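Local atomic coordinates of type II restriction enzyme NlaIV (Neisseria lactamica, PDB entry 6QM2), a protein that recognises the double-stranded DNA sequence 5'-GGNNCC-3' and cuts both strands at its centre, leaving blunt ends with terminal 5'-phosphates. Residues Leu121-Gly129 with Ile140-Ile151. Sequence-based numbering, arbitrary orientation.
Sequences LDVDYLIFG and IKDLWLKKVWQI
Y125, I127 and G129 pair with K146, W144 and D142 in an antiparallel beta hairpin at one border of the central mixed sheet, where strand 138-147 is outermost within the chain and strand 124-132 lies inside it, parallel to strand 88-95. The hairpin illustrates how regular pairing leaves its two faces to different side chains. Each of the three pairs is closed by two backbone hydrogen bonds, among them Y125 N to K146 O at 2.7 Å and I127 N to W144 O at 2.9 Å. Near the turn the ladder is offset by a classic beta bulge: K141 and D142 both face G129, whose O accepts a bond from D142 N and a weak one from K141 N.

On one face, L143 sets its CD1 methyl over the F128 ring, 3.5 Å from the centroid and 17° off the normal, a CH-pi contact, while I140 CG2 meets the ring edge. This side packs on helix 9-18. The other face carries the Y125 ring, with I151 CD1 over it and V148 CB 3.7 Å from CE1; beyond, I127 and I151 meet tip to tip. W144 lies against I127 CG2 through CE3 and meets W177 edge to face.

At the far end K147, bent at chi2 and chi4, brings NZ 2.9 Å from D124 OD1, above the carboxylate plane, and forms a longer salt bridge to D122. A water bridges L121 O, V123 O and V148 N as the strands part. Such a hairpin bordering a mixed sheet fits the PD-(D/E)XK nuclease fold, the clan to which this enzyme belongs.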
loop_
_atom_site.group_PDB
_atom_site.type_symbol
_atom_site.label_atom_id
_atom_site.label_comp_id
_atom_site.label_asym_id
_atom_site.label_seq_id
_atom_site.Cartn_x
_atom_site.Cartn_y
_atom_site.Cartn_z
ATOM N N LEU A 121 -17.024 20.316 14.742
ATOM C CA LEU A 121 -15.921 21.245 15.017
ATOM C C LEU A 121 -15.243 21.028 16.376
ATOM O O LEU A 121 -14.135 21.526 16.591
ATOM C CB LEU A 121 -16.402 22.694 14.924
ATOM C CG LEU A 121 -16.900 23.145 13.550
ATOM C CD1 LEU A 121 -17.751 24.403 13.644
ATOM C CD2 LEU A 121 -15.732 23.359 12.602
ATOM N N ASP A 122 -15.909 20.314 17.288
ATOM C CA ASP A 122 -15.347 19.995 18.602
ATOM C C ASP A 122 -14.776 18.574 18.661
ATOM O O ASP A 122 -14.520 18.071 19.755
ATOM C CB ASP A 122 -16.419 20.180 19.692
ATOM C CG ASP A 122 -15.831 20.578 21.046
ATOM O OD1 ASP A 122 -15.213 21.658 21.126
ATOM O OD2 ASP A 122 -15.996 19.822 22.032
ATOM N N VAL A 123 -14.566 17.934 17.505
ATOM C CA VAL A 123 -13.896 16.624 17.458
ATOM C C VAL A 123 -12.454 16.778 17.936
ATOM O O VAL A 123 -11.782 17.756 17.592
ATOM C CB VAL A 123 -13.898 16.011 16.036
ATOM C CG1 VAL A 123 -13.011 14.768 15.964
ATOM C CG2 VAL A 123 -15.316 15.666 15.594
ATOM N N ASP A 124 -11.997 15.817 18.737
ATOM C CA ASP A 124 -10.612 15.788 19.207
ATOM C C ASP A 124 -9.767 14.933 18.265
ATOM O O ASP A 124 -10.171 13.826 17.888
ATOM C CB ASP A 124 -10.529 15.254 20.642
ATOM C CG ASP A 124 -11.065 16.242 21.669
ATOM O OD1 ASP A 124 -10.612 17.405 21.679
ATOM O OD2 ASP A 124 -11.933 15.855 22.475
ATOM N N TYR A 125 -8.604 15.464 17.885
ATOM C CA TYR A 125 -7.670 14.779 16.995
ATOM C C TYR A 125 -6.499 14.241 17.807
ATOM O O TYR A 125 -5.666 15.019 18.276
ATOM C CB TYR A 125 -7.164 15.727 15.903
ATOM C CG TYR A 125 -8.211 16.061 14.869
ATOM C CD1 TYR A 125 -9.234 16.965 15.150
ATOM C CD2 TYR A 125 -8.187 15.474 13.608
ATOM C CE1 TYR A 125 -10.201 17.273 14.205
ATOM C CE2 TYR A 125 -9.147 15.780 12.654
ATOM C CZ TYR A 125 -10.152 16.676 12.957
ATOM O OH TYR A 125 -11.103 16.972 12.009
ATOM N N LEU A 126 -6.461 12.921 17.992
ATOM C CA LEU A 126 -5.325 12.249 18.622
ATOM C C LEU A 126 -4.316 11.957 17.520
ATOM O O LEU A 126 -4.548 11.082 16.684
ATOM C CB LEU A 126 -5.766 10.956 19.317
ATOM C CG LEU A 126 -4.696 10.164 20.082
ATOM C CD1 LEU A 126 -4.178 10.953 21.276
ATOM C CD2 LEU A 126 -5.251 8.818 20.526
ATOM N N ILE A 127 -3.203 12.690 17.524
ATOM C CA ILE A 127 -2.232 12.649 16.426
ATOM C C ILE A 127 -0.926 11.970 16.853
ATOM O O ILE A 127 -0.234 12.466 17.737
ATOM C CB ILE A 127 -1.924 14.066 15.892
ATOM C CG1 ILE A 127 -3.225 14.832 15.604
ATOM C CG2 ILE A 127 -1.079 13.979 14.626
ATOM C CD1 ILE A 127 -3.024 16.291 15.251
ATOM N N PHE A 128 -0.591 10.856 16.200
ATOM C CA PHE A 128 0.667 10.134 16.438
ATOM C C PHE A 128 1.749 10.572 15.446
ATOM O O PHE A 128 1.631 10.312 14.246
ATOM C CB PHE A 128 0.464 8.623 16.281
ATOM C CG PHE A 128 -0.441 8.013 17.312
ATOM C CD1 PHE A 128 -1.823 8.101 17.184
ATOM C CD2 PHE A 128 0.087 7.314 18.391
ATOM C CE1 PHE A 128 -2.660 7.525 18.127
ATOM C CE2 PHE A 128 -0.744 6.736 19.337
ATOM C CZ PHE A 128 -2.119 6.840 19.204
ATOM N N GLY A 129 2.795 11.228 15.945
ATOM C CA GLY A 129 4.001 11.496 15.155
ATOM C C GLY A 129 4.957 10.320 15.270
ATOM O O GLY A 129 5.745 10.259 16.213
ATOM N N ILE A 140 6.811 6.048 18.699
ATOM C CA ILE A 140 5.971 7.245 18.693
ATOM C C ILE A 140 6.794 8.391 19.272
ATOM O O ILE A 140 6.899 8.533 20.488
ATOM C CB ILE A 140 4.676 7.040 19.518
ATOM C CG1 ILE A 140 3.950 5.741 19.110
ATOM C CG2 ILE A 140 3.764 8.258 19.397
ATOM C CD1 ILE A 140 3.682 5.581 17.626
ATOM N N LYS A 141 7.388 9.193 18.392
ATOM C CA LYS A 141 8.235 10.322 18.806
ATOM C C LYS A 141 7.447 11.444 19.485
ATOM O O LYS A 141 7.930 12.043 20.444
ATOM C CB LYS A 141 9.028 10.885 17.617
ATOM C CG LYS A 141 10.178 9.989 17.160
ATOM C CD LYS A 141 11.087 10.685 16.152
ATOM C CE LYS A 141 12.066 11.648 16.819
ATOM N NZ LYS A 141 12.529 12.717 15.891
ATOM N N ASP A 142 6.248 11.726 18.977
ATOM C CA ASP A 142 5.353 12.732 19.556
ATOM C C ASP A 142 3.908 12.229 19.594
ATOM O O ASP A 142 3.516 11.365 18.805
ATOM C CB ASP A 142 5.407 14.025 18.737
ATOM C CG ASP A 142 6.688 14.811 18.954
ATOM O OD1 ASP A 142 6.991 15.149 20.116
ATOM O OD2 ASP A 142 7.379 15.116 17.956
ATOM N N LEU A 143 3.132 12.775 20.529
ATOM C CA LEU A 143 1.686 12.550 20.593
ATOM C C LEU A 143 0.997 13.870 20.923
ATOM O O LEU A 143 1.465 14.619 21.783
ATOM C CB LEU A 143 1.338 11.490 21.641
ATOM C CG LEU A 143 -0.101 10.951 21.604
ATOM C CD1 LEU A 143 -0.324 10.050 20.398
ATOM C CD2 LEU A 143 -0.446 10.194 22.878
ATOM N N TRP A 144 -0.106 14.150 20.228
ATOM C CA TRP A 144 -0.883 15.373 20.436
ATOM C C TRP A 144 -2.372 15.075 20.554
ATOM O O TRP A 144 -2.865 14.100 19.980
ATOM C CB TRP A 144 -0.702 16.337 19.265
ATOM C CG TRP A 144 0.675 16.886 19.065
ATOM C CD1 TRP A 144 1.226 17.967 19.689
ATOM C CD2 TRP A 144 1.657 16.413 18.136
ATOM N NE1 TRP A 144 2.498 18.190 19.217
ATOM C CE2 TRP A 144 2.789 17.250 18.264
ATOM C CE3 TRP A 144 1.695 15.359 17.213
ATOM C CZ2 TRP A 144 3.948 17.065 17.503
ATOM C CZ3 TRP A 144 2.849 15.175 16.454
ATOM C CH2 TRP A 144 3.958 16.026 16.603
ATOM N N LEU A 145 -3.068 15.928 21.305
ATOM C CA LEU A 145 -4.530 15.997 21.298
ATOM C C LEU A 145 -4.903 17.433 20.960
ATOM O O LEU A 145 -4.655 18.344 21.754
ATOM C CB LEU A 145 -5.116 15.588 22.653
ATOM C CG LEU A 145 -6.639 15.391 22.685
ATOM C CD1 LEU A 145 -7.058 14.160 21.890
ATOM C CD2 LEU A 145 -7.134 15.291 24.116
ATOM N N LYS A 146 -5.470 17.632 19.772
ATOM C CA LYS A 146 -5.750 18.973 19.252
ATOM C C LYS A 146 -7.145 19.051 18.632
ATOM O O LYS A 146 -7.733 18.028 18.272
ATOM C CB LYS A 146 -4.701 19.351 18.197
ATOM C CG LYS A 146 -3.260 19.411 18.698
ATOM C CD LYS A 146 -2.892 20.795 19.215
ATOM C CE LYS A 146 -1.756 20.734 20.224
ATOM N NZ LYS A 146 -1.348 22.096 20.658
ATOM N N LYS A 147 -7.667 20.273 18.529
ATOM C CA LYS A 147 -8.889 20.558 17.760
ATOM C C LYS A 147 -8.518 20.828 16.303
ATOM O O LYS A 147 -7.363 21.125 16.002
ATOM C CB LYS A 147 -9.645 21.766 18.343
ATOM C CG LYS A 147 -10.735 21.417 19.350
ATOM C CD LYS A 147 -10.189 20.754 20.606
ATOM C CE LYS A 147 -11.282 20.553 21.650
ATOM N NZ LYS A 147 -12.382 19.659 21.190
ATOM N N VAL A 148 -9.500 20.736 15.405
ATOM C CA VAL A 148 -9.278 20.982 13.964
ATOM C C VAL A 148 -8.704 22.377 13.679
ATOM O O VAL A 148 -7.866 22.532 12.796
ATOM C CB VAL A 148 -10.566 20.749 13.118
ATOM C CG1 VAL A 148 -11.636 21.807 13.388
ATOM C CG2 VAL A 148 -10.237 20.690 11.631
ATOM N N TRP A 149 -9.158 23.374 14.434
ATOM C CA TRP A 149 -8.683 24.759 14.287
ATOM C C TRP A 149 -7.232 24.949 14.756
ATOM O O TRP A 149 -6.548 25.855 14.285
ATOM C CB TRP A 149 -9.636 25.780 14.963
ATOM C CG TRP A 149 -10.074 25.482 16.388
ATOM C CD1 TRP A 149 -11.172 24.752 16.777
ATOM C CD2 TRP A 149 -9.452 25.934 17.594
ATOM N NE1 TRP A 149 -11.251 24.701 18.145
ATOM C CE2 TRP A 149 -10.211 25.420 18.675
ATOM C CE3 TRP A 149 -8.318 26.714 17.871
ATOM C CZ2 TRP A 149 -9.874 25.666 20.014
ATOM C CZ3 TRP A 149 -7.980 26.957 19.207
ATOM C CH2 TRP A 149 -8.759 26.434 20.259
ATOM N N GLN A 150 -6.764 24.092 15.663
ATOM C CA GLN A 150 -5.373 24.132 16.144
ATOM C C GLN A 150 -4.347 23.530 15.170
ATOM O O GLN A 150 -3.151 23.789 15.304
ATOM C CB GLN A 150 -5.250 23.423 17.501
ATOM C CG GLN A 150 -5.985 24.117 18.637
ATOM C CD GLN A 150 -5.824 23.388 19.956
ATOM O OE1 GLN A 150 -6.151 22.206 20.070
ATOM N NE2 GLN A 150 -5.318 24.090 20.959
ATOM N N ILE A 151 -4.805 22.733 14.206
ATOM C CA ILE A 151 -3.906 22.071 13.254
ATOM C C ILE A 151 -4.097 22.536 11.807
ATOM O O ILE A 151 -3.604 21.883 10.890
ATOM C CB ILE A 151 -4.017 20.525 13.356
ATOM C CG1 ILE A 151 -5.370 20.009 12.840
ATOM C CG2 ILE A 151 -3.796 20.084 14.797
ATOM C CD1 ILE A 151 -5.510 18.504 12.906
HETATM O O HOH W 1 -12.306 19.700 15.757
#